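Local structure of SGNH-hydrolase family esterase (Altererythrobacter indicus, 7C2A) at residues Phe11-Phe16 against Ile76-Gly81; Tyr19-Gly24 against Leu159-His164. The protein hydrolyses esters as a member of the SGNH-hydrolase family, and may also act on lysophospholipids. All coordinates share one frame; numbering follows the deposited sequence. Where two conformers were deposited one is given.

Contact 1 of 2, residues Phe11-Phe16 against Ile76-Gly81; sequences FGDSLF and IVELGG
Phe-11 and Val-77 pair as neighbours in the central parallel sheet, where strands 6-12 and 74-78 run side by side. Phe-11 N donates to Ile-76 O at 2.8 Å, and Phe-11 O receives Glu-78 N at 2.9 Å. On the face carrying Phe-11 and Val-77, the Phe-11 ring reaches Leu-79 CD1 and packs on helix 54-66. Beyond the sheet comes the Gly-Asp-Ser-Leu block, in which SGNH hydrolases usually carry their nucleophilic serine; it faces Gly-80, the N-cap of helix 81-85, and Gly-81, its first residue. Glu-78 is bent at chi2 (-93°), and its side chain crosses that of Asp-13 at about a right angle, the carboxylate planes 70° apart. Asp-13 OD1 lies 2.6 Å from Glu-78 OE1, so one acid of this buried pair probably keeps a proton. Glu-78 OE2, met from above its carboxylate plane by Asp-13 N at 3.1 Å, occupies room left by the missing side chain of Gly-12. The side chains of Phe-16 and Glu-78 slide past each other in opposite directions, and Glu-78 CB sits over one face of the ring, 3.8 Å from the centroid. Asp-13 also N-caps helix 14-17, OD1 accepting from Leu-15 N at 3.1 Å. Its OD2 accepts hydrogen bonds from two waters, one 2.9 Å from Gly-80 N, the other 2.8 Å from Gly-81 N, which bridge Asp-13 to the start of the next helix.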
loop_
_atom_site.group_PDB
_atom_site.type_symbol
_atom_site.label_atom_id
_atom_site.label_comp_id
_atom_site.label_asym_id
_atom_site.label_seq_id
_atom_site.Cartn_x
_atom_site.Cartn_y
_atom_site.Cartn_z
ATOM N N PHE A 11 7.817 3.145 4.012
ATOM C CA PHE A 11 6.682 3.579 4.824
ATOM C C PHE A 11 5.409 3.196 4.083
ATOM O O PHE A 11 5.063 3.833 3.087
ATOM C CB PHE A 11 6.770 5.091 5.036
ATOM C CG PHE A 11 5.823 5.623 6.075
ATOM C CD1 PHE A 11 6.056 5.415 7.423
ATOM C CD2 PHE A 11 4.688 6.347 5.706
ATOM C CE1 PHE A 11 5.184 5.912 8.397
ATOM C CE2 PHE A 11 3.815 6.854 6.665
ATOM C CZ PHE A 11 4.058 6.634 8.007
ATOM N N GLY A 12 4.722 2.161 4.542
ATOM C CA GLY A 12 3.583 1.658 3.811
ATOM C C GLY A 12 2.679 0.765 4.613
ATOM O O GLY A 12 2.626 0.840 5.839
ATOM N N ASP A 13 1.951 -0.080 3.891
ATOM C CA ASP A 13 0.906 -0.914 4.473
ATOM C C ASP A 13 1.258 -2.391 4.331
ATOM O O ASP A 13 2.435 -2.752 4.423
ATOM C CB ASP A 13 -0.482 -0.554 3.911
ATOM C CG ASP A 13 -0.542 -0.608 2.402
ATOM O OD1 ASP A 13 0.207 -1.418 1.805
ATOM O OD2 ASP A 13 -1.350 0.130 1.795
ATOM N N SER A 14 0.264 -3.250 4.105
ATOM C CA SER A 14 0.535 -4.683 4.010
ATOM C C SER A 14 1.441 -5.040 2.839
ATOM O O SER A 14 2.068 -6.108 2.867
ATOM C CB SER A 14 -0.768 -5.477 3.915
ATOM O OG SER A 14 -1.544 -5.039 2.813
ATOM N N LEU A 15 1.523 -4.191 1.814
ATOM C CA LEU A 15 2.414 -4.471 0.694
ATOM C C LEU A 15 3.877 -4.274 1.055
ATOM O O LEU A 15 4.753 -4.818 0.370
ATOM C CB LEU A 15 2.044 -3.603 -0.509
ATOM C CG LEU A 15 0.619 -3.738 -1.044
ATOM C CD1 LEU A 15 0.414 -2.809 -2.227
ATOM C CD2 LEU A 15 0.329 -5.176 -1.461
ATOM N N PHE A 16 4.170 -3.474 2.076
ATOM C CA PHE A 16 5.518 -3.394 2.617
ATOM C C PHE A 16 5.719 -4.309 3.817
ATOM O O PHE A 16 6.807 -4.866 3.979
ATOM C CB PHE A 16 5.863 -1.950 3.006
ATOM C CG PHE A 16 6.243 -1.062 1.845
ATOM C CD1 PHE A 16 6.224 -1.521 0.538
ATOM C CD2 PHE A 16 6.624 0.245 2.081
ATOM C CE1 PHE A 16 6.588 -0.679 -0.508
ATOM C CE2 PHE A 16 6.981 1.087 1.047
ATOM C CZ PHE A 16 6.977 0.622 -0.250
ATOM N N ILE A 76 10.321 5.911 0.890
ATOM C CA ILE A 76 9.394 5.350 -0.083
ATOM C C ILE A 76 8.031 5.295 0.583
ATOM O O ILE A 76 7.873 4.643 1.618
ATOM C CB ILE A 76 9.831 3.948 -0.535
ATOM C CG1 ILE A 76 11.291 3.935 -1.012
ATOM C CG2 ILE A 76 8.873 3.440 -1.603
ATOM C CD1 ILE A 76 11.840 2.541 -1.329
ATOM N N VAL A 77 7.041 5.972 0.006
ATOM C CA VAL A 77 5.725 6.103 0.630
ATOM C C VAL A 77 4.720 5.330 -0.208
ATOM O O VAL A 77 4.544 5.611 -1.402
ATOM C CB VAL A 77 5.309 7.572 0.780
ATOM C CG1 VAL A 77 3.893 7.675 1.332
ATOM C CG2 VAL A 77 6.288 8.320 1.663
ATOM N N GLU A 78 4.045 4.369 0.425
ATOM C CA GLU A 78 3.155 3.426 -0.250
ATOM C C GLU A 78 1.886 3.302 0.590
ATOM O O GLU A 78 1.784 2.427 1.441
ATOM C CB GLU A 78 3.874 2.089 -0.394
ATOM C CG GLU A 78 3.067 0.977 -1.014
ATOM C CD GLU A 78 2.354 0.102 0.008
ATOM O OE1 GLU A 78 1.159 -0.185 -0.233
ATOM O OE2 GLU A 78 2.959 -0.310 1.021
ATOM N N LEU A 79 0.921 4.190 0.358
ATOM C CA LEU A 79 -0.294 4.204 1.158
ATOM C C LEU A 79 -1.459 4.645 0.287
ATOM O O LEU A 79 -1.288 5.376 -0.694
ATOM C CB LEU A 79 -0.194 5.151 2.356
ATOM C CG LEU A 79 0.737 4.701 3.474
ATOM C CD1 LEU A 79 0.882 5.826 4.485
ATOM C CD2 LEU A 79 0.197 3.464 4.145
ATOM N N GLY A 80 -2.654 4.229 0.697
ATOM C CA GLY A 80 -3.887 4.602 0.024
ATOM C C GLY A 80 -4.728 3.407 -0.359
ATOM O O GLY A 80 -5.949 3.518 -0.516
ATOM N N GLY A 81 -4.089 2.249 -0.510
ATOM C CA GLY A 81 -4.841 1.050 -0.832
ATOM C C GLY A 81 -5.915 0.734 0.191
ATOM O O GLY A 81 -7.014 0.305 -0.166
HETATM O O HOH W 1 -3.082 2.070 2.545
HETATM O O HOH W 2 -1.370 1.488 -0.542
#

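Contact 2 of 2, residues Tyr19-Gly24 against Leu159-His164; sequences YGLDKG and LIQKDH. With CD (cadmium ion), chain C.
Gln-161 reaches across to the backbone of Tyr-19 and Gly-20, and its amide forms the close part of this surface contact between two irregular loops. With CD anti to CA (chi2 -179°) the side chain runs out extended, and NE2 donates to Tyr-19 O at 2.8 Å with an N-H...O angle of 164°, in the plane of the carbonyl. The other branch, OE1, comes to 3.4 Å from Gly-20 CA, a close approach that Gly-20, having no side chain, leaves room for. Leu-21 adds CD2, 3.5 Å from Gln-161 NE2, approaching obliquely. The side toward Asp-163 is looser: its OD2 lies in the plane of the Tyr-19 ring, at the edge, 3.7 Å from CE2. Asp-163 and His-166 fit the Asp-x-x-His signature that holds the acid and base of the triad in SGNH hydrolases. Next to this side, His-164 ND1 binds the cadmium ion at 2.2 Å, and His-166 is a second protein ligand. Molecules packed in the crystal touch many residues of this exposed surface. Tyr-19 to Gly-24 link helix 14-17 to helix 27-35, while Leu-159 to His-164 lie between strand 144-146 and helix 169-186.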
loop_
_atom_site.group_PDB
_atom_site.type_symbol
_atom_site.label_atom_id
_atom_site.label_comp_id
_atom_site.label_asym_id
_atom_site.label_seq_id
_atom_site.Cartn_x
_atom_site.Cartn_y
_atom_site.Cartn_z
ATOM N N TYR A 19 2.501 -9.064 4.353
ATOM C CA TYR A 19 1.382 -9.849 4.857
ATOM C C TYR A 19 1.276 -11.175 4.111
ATOM O O TYR A 19 1.282 -11.213 2.877
ATOM C CB TYR A 19 0.084 -9.055 4.706
ATOM C CG TYR A 19 -1.148 -9.898 4.939
ATOM C CD1 TYR A 19 -1.601 -10.155 6.224
ATOM C CD2 TYR A 19 -1.848 -10.448 3.875
ATOM C CE1 TYR A 19 -2.719 -10.934 6.443
ATOM C CE2 TYR A 19 -2.960 -11.229 4.081
ATOM C CZ TYR A 19 -3.395 -11.467 5.367
ATOM O OH TYR A 19 -4.515 -12.242 5.573
ATOM N N GLY A 20 1.172 -12.265 4.874
ATOM C CA GLY A 20 1.041 -13.592 4.312
ATOM C C GLY A 20 2.336 -14.231 3.877
ATOM O O GLY A 20 2.312 -15.364 3.377
ATOM N N LEU A 21 3.465 -13.560 4.057
ATOM C CA LEU A 21 4.750 -14.058 3.596
ATOM C C LEU A 21 5.631 -14.443 4.776
ATOM O O LEU A 21 5.391 -14.049 5.922
ATOM C CB LEU A 21 5.467 -13.012 2.736
ATOM C CG LEU A 21 4.673 -12.533 1.527
ATOM C CD1 LEU A 21 5.430 -11.440 0.805
ATOM C CD2 LEU A 21 4.369 -13.701 0.592
ATOM N N ASP A 22 6.659 -15.228 4.476
ATOM C CA ASP A 22 7.596 -15.652 5.497
ATOM C C ASP A 22 8.686 -14.602 5.679
ATOM O O ASP A 22 8.760 -13.607 4.950
ATOM C CB ASP A 22 8.199 -17.010 5.140
ATOM C CG ASP A 22 7.192 -18.141 5.246
ATOM O OD1 ASP A 22 6.174 -17.975 5.953
ATOM O OD2 ASP A 22 7.419 -19.198 4.621
ATOM N N LYS A 23 9.535 -14.836 6.679
ATOM C CA LYS A 23 10.600 -13.898 7.000
ATOM C C LYS A 23 11.514 -13.702 5.799
ATOM O O LYS A 23 11.929 -14.665 5.152
ATOM C CB LYS A 23 11.409 -14.428 8.189
ATOM C CG LYS A 23 12.043 -13.342 9.042
ATOM C CD LYS A 23 11.874 -13.633 10.531
ATOM C CE LYS A 23 11.944 -15.130 10.835
ATOM N NZ LYS A 23 11.610 -15.430 12.259
ATOM N N GLY A 24 11.809 -12.444 5.492
ATOM C CA GLY A 24 12.707 -12.116 4.410
ATOM C C GLY A 24 12.079 -12.080 3.037
ATOM O O GLY A 24 12.779 -11.771 2.067
ATOM N N LEU A 159 0.613 -14.917 -9.247
ATOM C CA LEU A 159 1.573 -14.235 -8.391
ATOM C C LEU A 159 0.890 -13.487 -7.261
ATOM O O LEU A 159 1.541 -12.690 -6.569
ATOM C CB LEU A 159 2.426 -13.273 -9.215
ATOM C CG LEU A 159 3.271 -13.906 -10.322
ATOM C CD1 LEU A 159 4.049 -12.832 -11.039
ATOM C CD2 LEU A 159 4.207 -14.977 -9.776
ATOM N N ILE A 160 -0.403 -13.729 -7.058
ATOM C CA ILE A 160 -1.203 -13.071 -6.033
ATOM C C ILE A 160 -1.680 -14.134 -5.054
ATOM O O ILE A 160 -2.161 -15.197 -5.470
ATOM C CB ILE A 160 -2.392 -12.324 -6.666
ATOM C CG1 ILE A 160 -1.892 -11.264 -7.651
ATOM C CG2 ILE A 160 -3.275 -11.696 -5.606
ATOM C CD1 ILE A 160 -0.883 -10.333 -7.056
ATOM N N GLN A 161 -1.525 -13.860 -3.764
ATOM C CA GLN A 161 -1.960 -14.793 -2.737
ATOM C C GLN A 161 -3.472 -14.929 -2.772
ATOM O O GLN A 161 -4.194 -13.978 -3.066
ATOM C CB GLN A 161 -1.595 -14.267 -1.350
ATOM C CG GLN A 161 -0.121 -14.084 -1.094
ATOM C CD GLN A 161 0.141 -13.589 0.312
ATOM O OE1 GLN A 161 -0.512 -14.023 1.263
ATOM N NE2 GLN A 161 1.072 -12.652 0.448
ATOM N N LYS A 162 -3.941 -16.139 -2.501
ATOM C CA LYS A 162 -5.354 -16.381 -2.258
ATOM C C LYS A 162 -5.586 -16.189 -0.766
ATOM O O LYS A 162 -5.050 -16.942 0.054
ATOM C CB LYS A 162 -5.729 -17.795 -2.691
ATOM C CG LYS A 162 -7.193 -18.151 -2.465
ATOM C CD LYS A 162 -8.126 -17.073 -3.001
ATOM C CE LYS A 162 -9.008 -17.600 -4.129
ATOM N NZ LYS A 162 -8.370 -17.402 -5.461
ATOM N N ASP A 163 -6.347 -15.156 -0.410
ATOM C CA ASP A 163 -6.737 -14.970 0.982
ATOM C C ASP A 163 -8.196 -14.540 1.059
ATOM O O ASP A 163 -9.093 -15.388 1.126
ATOM C CB ASP A 163 -5.807 -13.979 1.693
ATOM C CG ASP A 163 -5.382 -12.824 0.807
ATOM O OD1 ASP A 163 -6.247 -12.235 0.128
ATOM O OD2 ASP A 163 -4.175 -12.506 0.783
ATOM N N HIS A 164 -8.488 -13.242 1.060
ATOM C CA HIS A 164 -9.872 -12.736 1.080
ATOM C C HIS A 164 -10.557 -13.193 -0.196
ATOM O O HIS A 164 -9.974 -13.133 -1.284
ATOM C CB HIS A 164 -9.921 -11.211 1.160
ATOM C CG HIS A 164 -9.300 -10.632 2.382
ATOM N ND1 HIS A 164 -10.052 -10.121 3.425
ATOM C CD2 HIS A 164 -8.005 -10.445 2.712
ATOM C CE1 HIS A 164 -9.241 -9.657 4.351
ATOM N NE2 HIS A 164 -7.981 -9.839 3.935
HETATM CD CD CD C . -12.202 -10.003 3.824
HETATM O O HOH W 3 -11.628 -9.357 6.433
#

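In the fold
From the N terminus, the end of strand 6-12 and helix 14-17 give the first half of contact 1, and the loop 19-24 that follows gives the first half of contact 2. The chain then passes through helix 27-35, strand 42-48 and helix 54-66 before strand 74-78 returns to close contact 1. Contact 2 closes only at 159-164, once the remaining strands of the sheet have been laid down, so the two closures cross rather than nest. Contact 1 is buried at the C-terminal ends of strands 6-12 and 74-78 and contact 2 lies on the surface, their centres about 15 Å apart. They meet where Ser-14 CB packs on Tyr-19 CB at 3.8 Å.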